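Local coordinates for Es1 family protein (Ehrlichia chaffeensis, PDB 3L3B) that is of unknown exact function but carries an amidotransferase-like DJ-1/PfpI domain and probably takes part in isoprenoid biosynthesis, at residues V47-D52 with N223-I228; Y98-I103 with K141-E146. All blocks are in the same frame, centred on the assembly; numbering follows the deposited sequence.

Contact 1. Residues V47-D52 with N223-I228; sequences VMLELD and NVYLGI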
loop_
_atom_site.group_PDB
_atom_site.type_symbol
_atom_site.label_atom_id
_atom_site.label_comp_id
_atom_site.label_asym_id
_atom_site.label_seq_id
_atom_site.Cartn_x
_atom_site.Cartn_y
_atom_site.Cartn_z
ATOM N N VAL B 47 -8.236 2.778 1.215
ATOM C CA VAL B 47 -8.915 3.966 1.741
ATOM C C VAL B 47 -8.592 5.187 0.839
ATOM O O VAL B 47 -9.492 5.917 0.439
ATOM C CB VAL B 47 -8.528 4.236 3.180
ATOM C CG1 VAL B 47 -8.791 5.724 3.568
ATOM C CG2 VAL B 47 -9.277 3.289 4.111
ATOM N N MET B 48 -7.327 5.401 0.512
ATOM C CA MET B 48 -6.940 6.537 -0.340
ATOM C C MET B 48 -7.460 6.403 -1.774
ATOM O O MET B 48 -7.870 7.398 -2.365
ATOM C CB MET B 48 -5.417 6.694 -0.385
ATOM C CG MET B 48 -4.799 7.008 0.937
ATOM S SD MET B 48 -3.032 7.362 0.799
ATOM C CE MET B 48 -2.403 5.736 0.462
ATOM N N LEU B 49 -7.462 5.183 -2.325
ATOM C CA LEU B 49 -8.019 4.911 -3.665
ATOM C C LEU B 49 -9.504 5.266 -3.725
ATOM O O LEU B 49 -9.929 6.031 -4.584
ATOM C CB LEU B 49 -7.792 3.445 -4.054
ATOM C CG LEU B 49 -8.405 2.876 -5.325
ATOM C CD1 LEU B 49 -7.782 3.519 -6.514
ATOM C CD2 LEU B 49 -8.256 1.380 -5.388
ATOM N N GLU B 50 -10.284 4.753 -2.782
ATOM C CA GLU B 50 -11.723 5.043 -2.723
ATOM C C GLU B 50 -12.090 6.480 -2.369
ATOM O O GLU B 50 -13.068 7.002 -2.883
ATOM C CB GLU B 50 -12.416 4.052 -1.786
ATOM C CG GLU B 50 -12.308 2.627 -2.336
ATOM C CD GLU B 50 -13.012 2.525 -3.687
ATOM O OE1 GLU B 50 -12.316 2.385 -4.715
ATOM O OE2 GLU B 50 -14.248 2.654 -3.728
ATOM N N LEU B 51 -11.335 7.139 -1.494
ATOM C CA LEU B 51 -11.530 8.584 -1.331
ATOM C C LEU B 51 -11.336 9.265 -2.674
ATOM O O LEU B 51 -12.177 10.052 -3.098
ATOM C CB LEU B 51 -10.591 9.189 -0.281
ATOM C CG LEU B 51 -10.908 8.811 1.170
ATOM C CD1 LEU B 51 -9.768 9.199 2.100
ATOM C CD2 LEU B 51 -12.257 9.462 1.639
ATOM N N ASP B 52 -10.246 8.944 -3.366
ATOM C CA ASP B 52 -9.944 9.587 -4.647
ATOM C C ASP B 52 -11.000 9.246 -5.735
ATOM O O ASP B 52 -11.437 10.112 -6.493
ATOM C CB ASP B 52 -8.511 9.284 -5.109
ATOM C CG ASP B 52 -8.080 10.219 -6.230
ATOM O OD1 ASP B 52 -8.024 11.429 -6.007
ATOM O OD2 ASP B 52 -7.889 9.759 -7.350
ATOM N N ASN B 223 -11.815 -9.005 -1.360
ATOM C CA ASN B 223 -12.932 -8.925 -0.397
ATOM C C ASN B 223 -12.741 -7.851 0.619
ATOM O O ASN B 223 -13.651 -7.104 0.884
ATOM C CB ASN B 223 -13.189 -10.282 0.254
ATOM C CG ASN B 223 -13.787 -11.259 -0.728
ATOM O OD1 ASN B 223 -14.487 -10.834 -1.635
ATOM N ND2 ASN B 223 -13.482 -12.558 -0.593
ATOM N N VAL B 224 -11.531 -7.724 1.120
ATOM C CA VAL B 224 -11.170 -6.617 1.985
ATOM C C VAL B 224 -11.541 -5.277 1.320
ATOM O O VAL B 224 -12.138 -4.413 1.959
ATOM C CB VAL B 224 -9.661 -6.640 2.367
ATOM C CG1 VAL B 224 -9.227 -5.292 2.993
ATOM C CG2 VAL B 224 -9.340 -7.866 3.303
ATOM N N TYR B 225 -11.225 -5.143 0.036
ATOM C CA TYR B 225 -11.500 -3.908 -0.708
ATOM C C TYR B 225 -12.999 -3.606 -0.835
ATOM O O TYR B 225 -13.402 -2.442 -0.794
ATOM C CB TYR B 225 -10.833 -3.986 -2.086
ATOM C CG TYR B 225 -11.385 -3.111 -3.209
ATOM C CD1 TYR B 225 -11.089 -1.739 -3.306
ATOM C CD2 TYR B 225 -12.153 -3.672 -4.209
ATOM C CE1 TYR B 225 -11.580 -0.963 -4.407
ATOM C CE2 TYR B 225 -12.661 -2.913 -5.258
ATOM C CZ TYR B 225 -12.367 -1.569 -5.359
ATOM O OH TYR B 225 -12.926 -0.891 -6.442
ATOM N N LEU B 226 -13.811 -4.657 -0.985
ATOM C CA LEU B 226 -15.251 -4.479 -1.112
ATOM C C LEU B 226 -15.827 -3.839 0.135
ATOM O O LEU B 226 -16.665 -2.940 0.056
ATOM C CB LEU B 226 -15.927 -5.803 -1.401
ATOM C CG LEU B 226 -15.739 -6.336 -2.800
ATOM C CD1 LEU B 226 -16.512 -7.628 -2.922
ATOM C CD2 LEU B 226 -16.137 -5.302 -3.890
ATOM N N GLY B 227 -15.334 -4.258 1.298
ATOM C CA GLY B 227 -15.778 -3.674 2.535
ATOM C C GLY B 227 -15.357 -2.224 2.697
ATOM O O GLY B 227 -16.119 -1.429 3.145
ATOM N N ILE B 228 -14.125 -1.879 2.346
ATOM C CA ILE B 228 -13.627 -0.494 2.433
ATOM C C ILE B 228 -14.364 0.399 1.458
ATOM O O ILE B 228 -14.659 1.539 1.754
ATOM C CB ILE B 228 -12.074 -0.437 2.141
ATOM C CG1 ILE B 228 -11.358 -1.029 3.336
ATOM C CG2 ILE B 228 -11.624 0.989 1.865
ATOM C CD1 ILE B 228 -9.837 -1.355 3.170
#
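E50 and Y225 meet edge-on. The carboxylate oxygen OE1 of E50 lies 3.4 Å from CE1 of Y225, near the plane of the ring. The carboxylate and ring planes stand 85° apart. The acid therefore meets a ring carbon rather than stacking on a face. Beside it, CD2 of L49 touches the same ring carbon, 4.2 Å from CE1 of Y225, and comes in obliquely.

The second patch is aliphatic. CG2 of V47 meets CG2 of I228 at 4.0 Å, and the two side chains cross at about a right angle. The same I228 methyl also lies 3.9 Å from the backbone N of V47. Y225 reaches across because its CG is anti to the backbone N (chi1 157°), which brings the ring end nearer than the start of the side chain would suggest.

The axes of the two helical segments approach to 10.4 Å and cross at -46°, and the contact is made mainly by side chains. This is helix-on-helix packing in an alpha/beta fold of the DJ-1/PfpI family, joining helix 41-53 to the C-terminal helix 221-238.

Further out, the E50 chain bends at chi2, which leaves OE1 at the Y225 edge while OE2 forms a salt bridge with R53 of the same chain, one turn further along the same helix. This probably eases the charge of a buried acid. L46 of helix 41-53 packs on both Y225 and I228. The dimer interface is close by: Y225 of the second subunit packs on L49, and R53 of the second subunit packs on Y225.

Contact 2. Residues Y98-I103 with K141-E146; sequences YDIEQI and KNAVRE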
loop_
_atom_site.group_PDB
_atom_site.type_symbol
_atom_site.label_atom_id
_atom_site.label_comp_id
_atom_site.label_asym_id
_atom_site.label_seq_id
_atom_site.Cartn_x
_atom_site.Cartn_y
_atom_site.Cartn_z
ATOM N N TYR B 98 1.698 14.934 7.526
ATOM C CA TYR B 98 1.819 16.117 8.372
ATOM C C TYR B 98 1.765 15.679 9.831
ATOM O O TYR B 98 1.130 14.695 10.170
ATOM C CB TYR B 98 0.647 17.079 8.073
ATOM C CG TYR B 98 0.607 17.641 6.644
ATOM C CD1 TYR B 98 0.827 19.011 6.398
ATOM C CD2 TYR B 98 0.353 16.813 5.551
ATOM C CE1 TYR B 98 0.800 19.536 5.093
ATOM C CE2 TYR B 98 0.352 17.318 4.227
ATOM C CZ TYR B 98 0.561 18.681 4.011
ATOM O OH TYR B 98 0.522 19.171 2.723
ATOM N N ASP B 99 2.418 16.417 10.708
ATOM C CA ASP B 99 2.342 16.153 12.136
ATOM C C ASP B 99 0.898 16.302 12.584
ATOM O O ASP B 99 0.224 17.267 12.218
ATOM C CB ASP B 99 3.281 17.102 12.893
ATOM C CG ASP B 99 3.387 16.783 14.421
ATOM O OD1 ASP B 99 2.433 16.325 15.045
ATOM O OD2 ASP B 99 4.479 16.999 14.983
ATOM N N ILE B 100 0.415 15.339 13.366
ATOM C CA ILE B 100 -0.991 15.298 13.768
ATOM C C ILE B 100 -1.296 16.445 14.713
ATOM O O ILE B 100 -2.421 16.862 14.824
ATOM C CB ILE B 100 -1.327 13.993 14.480
ATOM C CG1 ILE B 100 -2.842 13.766 14.452
ATOM C CG2 ILE B 100 -0.754 14.002 15.904
ATOM C CD1 ILE B 100 -3.255 12.409 14.990
ATOM N N GLU B 101 -0.276 16.981 15.364
ATOM C CA GLU B 101 -0.496 18.134 16.248
ATOM C C GLU B 101 -0.875 19.365 15.395
ATOM O O GLU B 101 -1.393 20.345 15.937
ATOM C CB GLU B 101 0.753 18.402 17.106
ATOM N N GLN B 102 -0.603 19.306 14.077
ATOM C CA GLN B 102 -0.905 20.396 13.105
ATOM C C GLN B 102 -2.320 20.347 12.468
ATOM O O GLN B 102 -2.689 21.244 11.714
ATOM C CB GLN B 102 0.151 20.414 11.971
ATOM N N ILE B 103 -3.108 19.323 12.763
ATOM C CA ILE B 103 -4.409 19.151 12.122
ATOM C C ILE B 103 -5.364 20.283 12.474
ATOM O O ILE B 103 -5.495 20.640 13.628
ATOM C CB ILE B 103 -5.056 17.790 12.491
ATOM C CG1 ILE B 103 -6.301 17.519 11.655
ATOM C CG2 ILE B 103 -5.398 17.700 13.964
ATOM C CD1 ILE B 103 -6.534 15.995 11.433
ATOM N N LYS B 141 -6.538 10.951 20.570
ATOM C CA LYS B 141 -7.852 11.077 21.218
ATOM C C LYS B 141 -8.433 12.438 20.902
ATOM O O LYS B 141 -9.607 12.532 20.552
ATOM C CB LYS B 141 -7.743 10.893 22.732
ATOM C CG LYS B 141 -9.055 10.954 23.485
ATOM C CD LYS B 141 -8.880 10.559 24.946
ATOM C CE LYS B 141 -10.262 10.383 25.598
ATOM N NZ LYS B 141 -10.246 10.109 27.042
ATOM N N ASN B 142 -7.631 13.495 21.069
ATOM C CA ASN B 142 -8.133 14.868 20.891
ATOM C C ASN B 142 -8.561 15.140 19.469
ATOM O O ASN B 142 -9.570 15.780 19.231
ATOM C CB ASN B 142 -7.096 15.921 21.290
ATOM C CG ASN B 142 -6.984 16.093 22.784
ATOM O OD1 ASN B 142 -7.754 15.510 23.547
ATOM N ND2 ASN B 142 -5.992 16.880 23.215
ATOM N N ALA B 143 -7.780 14.637 18.531
ATOM C CA ALA B 143 -8.097 14.755 17.121
ATOM C C ALA B 143 -9.408 14.072 16.769
ATOM O O ALA B 143 -10.256 14.685 16.136
ATOM C CB ALA B 143 -6.968 14.183 16.261
ATOM N N VAL B 144 -9.570 12.819 17.177
ATOM C CA VAL B 144 -10.790 12.086 16.890
ATOM C C VAL B 144 -11.986 12.714 17.637
ATOM O O VAL B 144 -13.021 12.856 17.045
ATOM C CB VAL B 144 -10.696 10.588 17.219
ATOM C CG1 VAL B 144 -11.978 9.908 16.883
ATOM C CG2 VAL B 144 -9.512 9.864 16.431
ATOM N N ARG B 145 -11.825 13.112 18.911
ATOM C CA ARG B 145 -12.890 13.832 19.623
ATOM C C ARG B 145 -13.261 15.152 18.919
ATOM O O ARG B 145 -14.426 15.546 18.943
ATOM C CB ARG B 145 -12.488 14.123 21.083
ATOM C CG ARG B 145 -12.323 12.869 21.958
ATOM C CD ARG B 145 -13.654 12.499 22.542
ATOM N NE ARG B 145 -13.622 11.485 23.595
ATOM C CZ ARG B 145 -13.820 11.707 24.885
ATOM N NH1 ARG B 145 -13.826 10.669 25.726
ATOM N NH2 ARG B 145 -14.024 12.945 25.342
ATOM N N GLU B 146 -12.288 15.847 18.304
ATOM C CA GLU B 146 -12.617 17.092 17.609
ATOM C C GLU B 146 -13.499 16.826 16.406
ATOM O O GLU B 146 -14.454 17.552 16.161
ATOM C CB GLU B 146 -11.383 17.902 17.203
ATOM C CG GLU B 146 -10.812 18.744 18.317
ATOM C CD GLU B 146 -9.749 19.697 17.825
ATOM O OE1 GLU B 146 -10.109 20.781 17.337
ATOM O OE2 GLU B 146 -8.553 19.348 17.904
#
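A143 offers a single methyl to two isoleucines. CB of A143 lies 4.3 Å from CD1 of I100 and 4.5 Å from CG2 of I103. All three side chains leave the backbone in the direction of the opposing segment, but the isoleucines use different branches.

I100 is stretched out. CG1 is anti to the backbone N (chi1 -161°) and the chain runs on straight through chi2, which sends the terminal methyl CD1 to the helix. I103 has its long branch anti to the backbone N as well, yet here the short branch CG2 does the touching. The contact is small and wholly apolar.

The turn that carries the isoleucines is held by D99. Its OD1 accepts from the backbone N of E101 at 2.8 Å, with an N-H to acceptor angle of 166°. The hydrogen meets the anti side of the carboxylate, 32° out of its plane. This is an Asx turn, leading into the 3-10 segment 100-102. A backbone bond from I103 N to I100 O, 3.3 Å long, closes the 3-10 turn that follows.

F61 of strand 56-62 packs on both isoleucines, and F147 of helix 138-149 packs on I103. The contact thus joins the turn that follows the edge strand 97-99 to helix 138-149, a helix of the layer that covers one side of the mixed, mostly parallel sheet in this flavodoxin-like DJ-1/PfpI fold.

After strand 24-29 the chain enters helix 41-53, which holds the opening half of contact 1. It then runs through strand 56-62 to the outer strand 97-99, where contact 2 begins. Helix 138-149 closes that second loop, with 37 residues between its segments. The chain returns to contact 1 only in helix 221-238, after 170 intervening residues. Contact 2 is thus nested inside the loop of contact 1. Their centres are about 23 Å apart, on opposite sides of the chain's centre, and they do not touch. Contact 1 ties an early helix to the C-terminal one; contact 2 ties the turn after the edge strand 97-99 to helix 138-149.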